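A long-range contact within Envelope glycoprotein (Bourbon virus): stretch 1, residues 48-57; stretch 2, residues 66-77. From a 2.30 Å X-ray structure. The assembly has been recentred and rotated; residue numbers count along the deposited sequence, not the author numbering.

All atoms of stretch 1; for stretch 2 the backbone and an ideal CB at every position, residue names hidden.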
ATOM      1  N   TYR A  48       7.653 -17.985 -25.735  1.00 21.06           N
ATOM      2  CA  TYR A  48       6.493 -18.807 -26.032  1.00 22.58           C
ATOM      3  C   TYR A  48       6.390 -19.028 -27.534  1.00 18.81           C
ATOM      4  O   TYR A  48       6.905 -18.247 -28.336  1.00 18.96           O
ATOM      5  CB  TYR A  48       5.199 -18.183 -25.490  1.00 19.31           C
ATOM      6  CG  TYR A  48       4.749 -16.914 -26.171  1.00 16.90           C
ATOM      7  CD1 TYR A  48       3.888 -16.952 -27.259  1.00 16.85           C
ATOM      8  CD2 TYR A  48       5.157 -15.673 -25.706  1.00 19.46           C
ATOM      9  CE1 TYR A  48       3.465 -15.794 -27.876  1.00 17.74           C
ATOM     10  CE2 TYR A  48       4.736 -14.507 -26.315  1.00 15.90           C
ATOM     11  CZ  TYR A  48       3.890 -14.574 -27.399  1.00 17.68           C
ATOM     12  OH  TYR A  48       3.465 -13.419 -28.010  1.00 20.03           O
ATOM     13  N   ARG A  49       5.724 -20.120 -27.899  1.00 22.59           N
ATOM     14  CA  ARG A  49       5.481 -20.443 -29.294  1.00 23.20           C
ATOM     15  C   ARG A  49       4.335 -21.436 -29.371  1.00 24.09           C
ATOM     16  O   ARG A  49       4.255 -22.364 -28.562  1.00 23.58           O
ATOM     17  CB  ARG A  49       6.727 -21.025 -29.972  1.00 26.31           C
ATOM     18  CG  ARG A  49       6.477 -21.512 -31.390  1.00 23.90           C
ATOM     19  CD  ARG A  49       7.762 -21.938 -32.068  1.00 27.72           C
ATOM     20  NE  ARG A  49       8.435 -23.016 -31.352  1.00 24.35           N
ATOM     21  CZ  ARG A  49       9.707 -23.346 -31.544  1.00 25.11           C
ATOM     22  NH1 ARG A  49      10.434 -22.677 -32.427  1.00 21.21           N
ATOM     23  NH2 ARG A  49      10.252 -24.340 -30.854  1.00 25.26           N
ATOM     24  N   ALA A  50       3.450 -21.228 -30.341  1.00 26.51           N
ATOM     25  CA  ALA A  50       2.361 -22.154 -30.611  1.00 26.94           C
ATOM     26  C   ALA A  50       1.947 -21.991 -32.066  1.00 29.04           C
ATOM     27  O   ALA A  50       2.360 -21.051 -32.751  1.00 24.79           O
ATOM     28  CB  ALA A  50       1.173 -21.920 -29.673  1.00 22.93           C
ATOM     29  N   TYR A  51       1.120 -22.921 -32.533  1.00 28.42           N
ATOM     30  CA  TYR A  51       0.572 -22.823 -33.874  1.00 26.18           C
ATOM     31  C   TYR A  51      -0.883 -23.268 -33.878  1.00 24.18           C
ATOM     32  O   TYR A  51      -1.264 -24.215 -33.183  1.00 26.02           O
ATOM     33  CB  TYR A  51       1.396 -23.642 -34.890  1.00 27.02           C
ATOM     34  CG  TYR A  51       1.393 -25.148 -34.705  1.00 24.54           C
ATOM     35  CD1 TYR A  51       0.381 -25.932 -35.243  1.00 23.55           C
ATOM     36  CD2 TYR A  51       2.426 -25.787 -34.031  1.00 27.94           C
ATOM     37  CE1 TYR A  51       0.382 -27.303 -35.092  1.00 23.93           C
ATOM     38  CE2 TYR A  51       2.436 -27.163 -33.877  1.00 26.52           C
ATOM     39  CZ  TYR A  51       1.410 -27.914 -34.412  1.00 27.37           C
ATOM     40  OH  TYR A  51       1.406 -29.282 -34.264  1.00 25.70           O
ATOM     41  N   TRP A  52      -1.689 -22.557 -34.655  1.00 20.15           N
ATOM     42  CA  TRP A  52      -3.063 -22.946 -34.921  1.00 22.40           C
ATOM     43  C   TRP A  52      -3.109 -23.730 -36.226  1.00 26.52           C
ATOM     44  O   TRP A  52      -2.608 -23.262 -37.254  1.00 24.00           O
ATOM     45  CB  TRP A  52      -3.956 -21.708 -35.007  1.00 20.89           C
ATOM     46  CG  TRP A  52      -5.263 -21.954 -35.673  1.00 23.56           C
ATOM     47  CD1 TRP A  52      -5.582 -21.694 -36.975  1.00 20.66           C
ATOM     48  CD2 TRP A  52      -6.439 -22.507 -35.072  1.00 22.67           C
ATOM     49  NE1 TRP A  52      -6.884 -22.053 -37.220  1.00 21.51           N
ATOM     50  CE2 TRP A  52      -7.432 -22.555 -36.067  1.00 21.15           C
ATOM     51  CE3 TRP A  52      -6.745 -22.971 -33.789  1.00 24.29           C
ATOM     52  CZ2 TRP A  52      -8.711 -23.045 -35.820  1.00 20.46           C
ATOM     53  CZ3 TRP A  52      -8.016 -23.457 -33.546  1.00 21.90           C
ATOM     54  CH2 TRP A  52      -8.981 -23.490 -34.555  1.00 21.85           C
ATOM     55  N   ARG A  53      -3.690 -24.926 -36.182  1.00 27.75           N
ATOM     56  CA  ARG A  53      -3.784 -25.790 -37.351  1.00 27.96           C
ATOM     57  C   ARG A  53      -5.244 -26.109 -37.631  1.00 26.20           C
ATOM     58  O   ARG A  53      -5.987 -26.474 -36.717  1.00 26.79           O
ATOM     59  CB  ARG A  53      -2.989 -27.083 -37.153  1.00 32.38           C
ATOM     60  CG  ARG A  53      -3.230 -28.129 -38.234  1.00 30.65           C
ATOM     61  CD  ARG A  53      -2.981 -29.529 -37.704  1.00 31.75           C
ATOM     62  NE  ARG A  53      -1.556 -29.830 -37.610  1.00 29.66           N
ATOM     63  CZ  ARG A  53      -1.038 -30.736 -36.787  1.00 36.23           C
ATOM     64  NH1 ARG A  53      -1.828 -31.432 -35.978  1.00 32.58           N
ATOM     65  NH2 ARG A  53       0.272 -30.947 -36.771  1.00 33.66           N
ATOM     66  N   SER A  54      -5.650 -25.970 -38.894  1.00 28.76           N
ATOM     67  CA  SER A  54      -7.001 -26.315 -39.332  1.00 27.93           C
ATOM     68  C   SER A  54      -6.891 -27.198 -40.570  1.00 26.86           C
ATOM     69  O   SER A  54      -6.670 -26.700 -41.678  1.00 33.81           O
ATOM     70  CB  SER A  54      -7.833 -25.069 -39.616  1.00 29.32           C
ATOM     71  OG  SER A  54      -9.206 -25.406 -39.727  1.00 27.34           O
ATOM     72  N   TYR A  55      -7.052 -28.502 -40.376  1.00 26.60           N
ATOM     73  CA  TYR A  55      -6.987 -29.491 -41.444  1.00 26.65           C
ATOM     74  C   TYR A  55      -8.406 -29.966 -41.728  1.00 29.53           C
ATOM     75  O   TYR A  55      -8.981 -30.726 -40.941  1.00 33.48           O
ATOM     76  CB  TYR A  55      -6.084 -30.653 -41.043  1.00 28.10           C
ATOM     77  CG  TYR A  55      -5.736 -31.602 -42.164  1.00 29.22           C
ATOM     78  CD1 TYR A  55      -4.912 -31.200 -43.208  1.00 33.23           C
ATOM     79  CD2 TYR A  55      -6.213 -32.905 -42.171  1.00 27.78           C
ATOM     80  CE1 TYR A  55      -4.580 -32.064 -44.230  1.00 31.78           C
ATOM     81  CE2 TYR A  55      -5.888 -33.779 -43.191  1.00 33.10           C
ATOM     82  CZ  TYR A  55      -5.069 -33.351 -44.218  1.00 34.30           C
ATOM     83  OH  TYR A  55      -4.737 -34.211 -45.238  1.00 40.39           O
ATOM     84  N   CYS A  56      -8.969 -29.521 -42.845  1.00 27.64           N
ATOM     85  CA  CYS A  56     -10.341 -29.836 -43.202  1.00 28.41           C
ATOM     86  C   CYS A  56     -10.389 -30.716 -44.445  1.00 32.51           C
ATOM     87  O   CYS A  56      -9.463 -30.736 -45.259  1.00 29.70           O
ATOM     88  CB  CYS A  56     -11.144 -28.554 -43.438  1.00 26.71           C
ATOM     89  SG  CYS A  56     -11.074 -27.374 -42.072  1.00 26.72           S
ATOM     90  N   TYR A  57     -11.489 -31.458 -44.571  1.00 38.30           N
ATOM     91  CA  TYR A  57     -11.787 -32.239 -45.765  1.00 37.15           C
ATOM     92  C   TYR A  57     -13.223 -31.965 -46.187  1.00 37.22           C
ATOM     93  O   TYR A  57     -14.132 -31.968 -45.351  1.00 32.27           O
ATOM     94  CB  TYR A  57     -11.590 -33.742 -45.534  1.00 35.04           C
ATOM     95  CG  TYR A  57     -11.880 -34.572 -46.768  1.00 39.20           C
ATOM     96  CD1 TYR A  57     -11.042 -34.521 -47.876  1.00 39.92           C
ATOM     97  CD2 TYR A  57     -12.998 -35.397 -46.831  1.00 37.08           C
ATOM     98  CE1 TYR A  57     -11.305 -35.272 -49.008  1.00 42.18           C
ATOM     99  CE2 TYR A  57     -13.269 -36.151 -47.962  1.00 34.42           C
ATOM    100  CZ  TYR A  57     -12.420 -36.084 -49.046  1.00 40.62           C
ATOM    101  OH  TYR A  57     -12.684 -36.833 -50.170  1.00 41.27           O
ATOM    102  N   UNK A  66     -16.099 -35.711 -43.812  1.00 30.70           N
ATOM    103  CA  UNK A  66     -16.277 -34.296 -44.110  1.00 32.62           C
ATOM    104  C   UNK A  66     -16.311 -33.501 -42.809  1.00 33.64           C
ATOM    105  O   UNK A  66     -17.119 -33.786 -41.916  1.00 28.56           O
ATOM    106  CB  UNK A  66     -17.555 -34.066 -44.919  1.00 32.62           C
ATOM    107  N   UNK A  67     -15.447 -32.510 -42.706  1.00 32.73           N
ATOM    108  CA  UNK A  67     -15.348 -31.711 -41.502  1.00 31.97           C
ATOM    109  C   UNK A  67     -13.934 -31.204 -41.320  1.00 34.25           C
ATOM    110  O   UNK A  67     -13.057 -31.410 -42.157  1.00 29.65           O
ATOM    111  CB  UNK A  67     -15.788 -32.518 -40.279  1.00 31.97           C
ATOM    112  N   UNK A  68     -13.729 -30.533 -40.190  1.00 39.04           N
ATOM    113  CA  UNK A  68     -12.463 -29.890 -39.873  1.00 29.70           C
ATOM    114  C   UNK A  68     -11.871 -30.488 -38.608  1.00 28.96           C
ATOM    115  O   UNK A  68     -12.584 -30.743 -37.632  1.00 31.18           O
ATOM    116  CB  UNK A  68     -12.648 -28.380 -39.714  1.00 29.70           C
ATOM    117  N   UNK A  69     -10.566 -30.704 -38.634  1.00 37.39           N
ATOM    118  CA  UNK A  69      -9.804 -31.110 -37.461  1.00 40.90           C
ATOM    119  C   UNK A  69      -8.895 -29.932 -37.115  1.00 37.53           C
ATOM    120  O   UNK A  69      -7.886 -29.696 -37.787  1.00 37.63           O
ATOM    121  CB  UNK A  69      -9.008 -32.393 -37.710  1.00 40.90           C
ATOM    122  N   UNK A  70      -9.265 -29.187 -36.078  1.00 22.49           N
ATOM    123  CA  UNK A  70      -8.555 -27.986 -35.667  1.00 22.04           C
ATOM    124  C   UNK A  70      -7.928 -28.194 -34.295  1.00 23.06           C
ATOM    125  O   UNK A  70      -8.487 -28.886 -33.438  1.00 19.86           O
ATOM    126  CB  UNK A  70      -9.496 -26.780 -35.651  1.00 22.04           C
ATOM    127  N   UNK A  71      -6.768 -27.572 -34.087  1.00 30.09           N
ATOM    128  CA  UNK A  71      -6.065 -27.709 -32.820  1.00 30.62           C
ATOM    129  C   UNK A  71      -5.157 -26.508 -32.592  1.00 31.09           C
ATOM    130  O   UNK A  71      -4.581 -25.968 -33.541  1.00 34.32           O
ATOM    131  CB  UNK A  71      -5.256 -29.007 -32.788  1.00 30.62           C
ATOM    132  N   UNK A  72      -5.049 -26.097 -31.330  1.00 23.93           N
ATOM    133  CA  UNK A  72      -4.037 -25.147 -30.875  1.00 17.72           C
ATOM    134  C   UNK A  72      -2.943 -25.955 -30.189  1.00 21.12           C
ATOM    135  O   UNK A  72      -3.176 -26.543 -29.129  1.00 19.99           O
ATOM    136  CB  UNK A  72      -4.628 -24.092 -29.937  1.00 17.72           C
ATOM    137  N   UNK A  73      -1.759 -25.994 -30.793  1.00 31.62           N
ATOM    138  CA  UNK A  73      -0.694 -26.844 -30.283  1.00 28.86           C
ATOM    139  C   UNK A  73       0.469 -26.008 -29.778  1.00 30.18           C
ATOM    140  O   UNK A  73       0.986 -25.158 -30.516  1.00 27.32           O
ATOM    141  CB  UNK A  73      -0.217 -27.815 -31.365  1.00 28.86           C
ATOM    142  N   UNK A  74       0.905 -26.221 -28.539  1.00 32.46           N
ATOM    143  CA  UNK A  74       2.067 -25.490 -28.028  1.00 29.63           C
ATOM    144  C   UNK A  74       3.367 -26.164 -28.435  1.00 30.91           C
ATOM    145  O   UNK A  74       3.513 -27.385 -28.359  1.00 32.90           O
ATOM    146  CB  UNK A  74       1.997 -25.373 -26.504  1.00 29.63           C
ATOM    147  N   UNK A  75       4.319 -25.351 -28.879  1.00 30.13           N
ATOM    148  CA  UNK A  75       5.658 -25.818 -29.227  1.00 32.33           C
ATOM    149  C   UNK A  75       6.657 -24.938 -28.492  1.00 29.99           C
ATOM    150  O   UNK A  75       7.287 -24.052 -29.089  1.00 32.56           O
ATOM    151  CB  UNK A  75       5.893 -25.784 -30.738  1.00 32.33           C
ATOM    152  N   UNK A  76       6.820 -25.147 -27.189  1.00 24.06           N
ATOM    153  CA  UNK A  76       7.750 -24.326 -26.413  1.00 25.78           C
ATOM    154  C   UNK A  76       9.177 -24.546 -26.881  1.00 27.40           C
ATOM    155  O   UNK A  76       9.589 -25.691 -27.119  1.00 30.69           O
ATOM    156  CB  UNK A  76       7.631 -24.639 -24.920  1.00 25.78           C
ATOM    157  N   UNK A  77       9.950 -23.476 -27.043  1.00 26.12           N
ATOM    158  CA  UNK A  77      11.313 -23.628 -27.565  1.00 22.84           C
ATOM    159  C   UNK A  77      12.191 -24.444 -26.631  1.00 23.26           C
ATOM    160  O   UNK A  77      11.948 -24.530 -25.427  1.00 28.35           O
ATOM    161  CB  UNK A  77      11.948 -22.255 -27.798  1.00 22.84           C
TER

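Positions 67-74 form the strand that runs antiparallel to 48-57, and the side chains there alternate between the face carrying Ala-50, Trp-52, Ser-54 and Cys-56 and the face carrying Tyr-51, Arg-53, Tyr-55 and Tyr-57.

Position 66 points its CB sideways, 4.0 Å from Tyr-57 O; small or polar residues suit. It is Thr-66, whose CA makes a CA-H...O contact with Tyr-57 O at 3.4 Å.

Position 67 is decided by its backbone. At phi/psi of 150/-176 a CB would jam against the preceding carbonyl O, which calls for glycine. Gly-67 exchanges two hydrogen bonds with Tyr-57, Tyr-57 N to Gly-67 O at 2.9 Å and Gly-67 N to Tyr-57 O at 3.0 Å.

At position 68 the ideal CB lies just 3.0 Å from Cys-56 SG, right for a sulfur bridge in a non-hydrogen-bonded pair. Cysteine is the strong reading, and Cys-68 SG bonds Cys-56 SG at 2.0 Å with chi3 of 106°.

Position 69 joins the Tyr-55 face, its ideal CB 3.6 Å from Tyr-55 O; many strand formers would do. The end of Tyr-69 leads away, while its N donates to Tyr-55 O at 2.8 Å.

Position 70 sits between Trp-52 CH2, 3.5 Å from the ideal CB, and Ser-54 OG, 4.3 Å from it. A modest side chain with a polar tip, such as asparagine, serine or threonine, would use both. Asn-70 packs its CB against Trp-52 and brings its amide beside the Ser-54 hydroxyl.

Position 71 returns to the Arg-53 face with room around it; small polar residues fit. In Ser-71, OG donates within the strand to the side chain at 73.

Position 72 has its ideal CB 4.5 Å from Trp-52 CE3, so an aliphatic or aromatic residue is expected. Leu-72 brings its CG to 3.8 Å from Trp-52 CE3, at the indole's edge.

Position 73 places its ideal CB over the Tyr-51 ring, 3.5 Å from Tyr-51 CZ. A slim first carbon with a polar end suits. Asn-73 CB makes a CH-pi contact, 3.8 Å from the centroid of the Tyr-51 ring, and Asn-73 OD1 accepts from Ser-71 OG at 2.6 Å.

Position 74, opposite Ala-50, needs no amide donor; beta-branched residues or proline would serve. It is Pro-74.

Position 75 donates its N to Arg-49 O at 3.0 Å, excluding proline. Lys-75 lays its CG 3.8 Å from Tyr-51 CE2, and its O accepts from Arg-49 NE at 2.7 Å.

Position 76 points away and is permissive: Pro-76. Position 77 lies by the Arg-49 guanidinium, where a compact apolar residue fits; Pro-77 sets its CB over one face, 4.1 Å from Arg-49 NH2.

Stretch 2 66-77: TGCYNSLNPKPP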
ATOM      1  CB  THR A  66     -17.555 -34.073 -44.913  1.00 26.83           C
ATOM      2  OG1 THR A  66     -17.517 -34.874 -46.100  1.00 31.48           O
ATOM      3  CG2 THR A  66     -17.679 -32.612 -45.299  1.00 22.48           C
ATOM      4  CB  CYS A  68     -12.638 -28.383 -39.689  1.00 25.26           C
ATOM      5  SG  CYS A  68     -12.917 -27.480 -41.218  1.00 34.70           S
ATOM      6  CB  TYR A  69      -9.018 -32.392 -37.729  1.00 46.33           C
ATOM      7  CG  TYR A  69      -9.850 -33.662 -37.690  1.00 54.30           C
ATOM      8  CD1 TYR A  69      -9.360 -34.816 -37.088  1.00 68.02           C
ATOM      9  CD2 TYR A  69     -11.120 -33.711 -38.257  1.00 55.44           C
ATOM     10  CE1 TYR A  69     -10.111 -35.981 -37.048  1.00 73.41           C
ATOM     11  CE2 TYR A  69     -11.879 -34.869 -38.222  1.00 60.55           C
ATOM     12  CZ  TYR A  69     -11.370 -36.003 -37.616  1.00 71.20           C
ATOM     13  OH  TYR A  69     -12.118 -37.162 -37.576  1.00 60.92           O
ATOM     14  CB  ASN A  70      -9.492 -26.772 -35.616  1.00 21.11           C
ATOM     15  CG  ASN A  70     -10.226 -26.536 -36.923  1.00 19.92           C
ATOM     16  OD1 ASN A  70      -9.827 -27.030 -37.975  1.00 21.17           O
ATOM     17  ND2 ASN A  70     -11.308 -25.769 -36.858  1.00 24.53           N
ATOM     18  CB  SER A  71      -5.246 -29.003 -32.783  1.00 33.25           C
ATOM     19  OG  SER A  71      -4.283 -29.019 -33.823  1.00 37.94           O
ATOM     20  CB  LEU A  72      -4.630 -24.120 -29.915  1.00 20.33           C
ATOM     21  CG  LEU A  72      -4.982 -22.714 -30.395  1.00 23.41           C
ATOM     22  CD1 LEU A  72      -5.617 -21.951 -29.246  1.00 22.60           C
ATOM     23  CD2 LEU A  72      -3.755 -21.980 -30.915  1.00 19.90           C
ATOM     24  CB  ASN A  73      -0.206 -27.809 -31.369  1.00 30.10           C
ATOM     25  CG  ASN A  73      -1.313 -28.695 -31.900  1.00 26.29           C
ATOM     26  OD1 ASN A  73      -1.900 -28.412 -32.942  1.00 28.16           O
ATOM     27  ND2 ASN A  73      -1.603 -29.773 -31.184  1.00 32.90           N
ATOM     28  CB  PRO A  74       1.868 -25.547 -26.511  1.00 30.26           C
ATOM     29  CG  PRO A  74       1.187 -26.866 -26.299  1.00 27.00           C
ATOM     30  CD  PRO A  74       0.308 -27.094 -27.512  1.00 29.55           C
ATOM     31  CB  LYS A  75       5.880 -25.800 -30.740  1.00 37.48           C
ATOM     32  CG  LYS A  75       5.330 -27.030 -31.454  1.00 39.83           C
ATOM     33  CD  LYS A  75       6.122 -28.285 -31.103  1.00 38.10           C
ATOM     34  CE  LYS A  75       5.305 -29.543 -31.361  1.00 41.22           C
ATOM     35  NZ  LYS A  75       6.024 -30.782 -30.942  1.00 50.82           N
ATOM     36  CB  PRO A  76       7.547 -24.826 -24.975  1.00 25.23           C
ATOM     37  CG  PRO A  76       7.014 -26.205 -25.130  1.00 21.29           C
ATOM     38  CD  PRO A  76       6.178 -26.187 -26.367  1.00 22.63           C
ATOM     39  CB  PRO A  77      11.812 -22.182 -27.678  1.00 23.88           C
ATOM     40  CG  PRO A  77      10.941 -21.401 -26.750  1.00 22.52           C
ATOM     41  CD  PRO A  77       9.603 -22.069 -26.795  1.00 23.60           C
TER
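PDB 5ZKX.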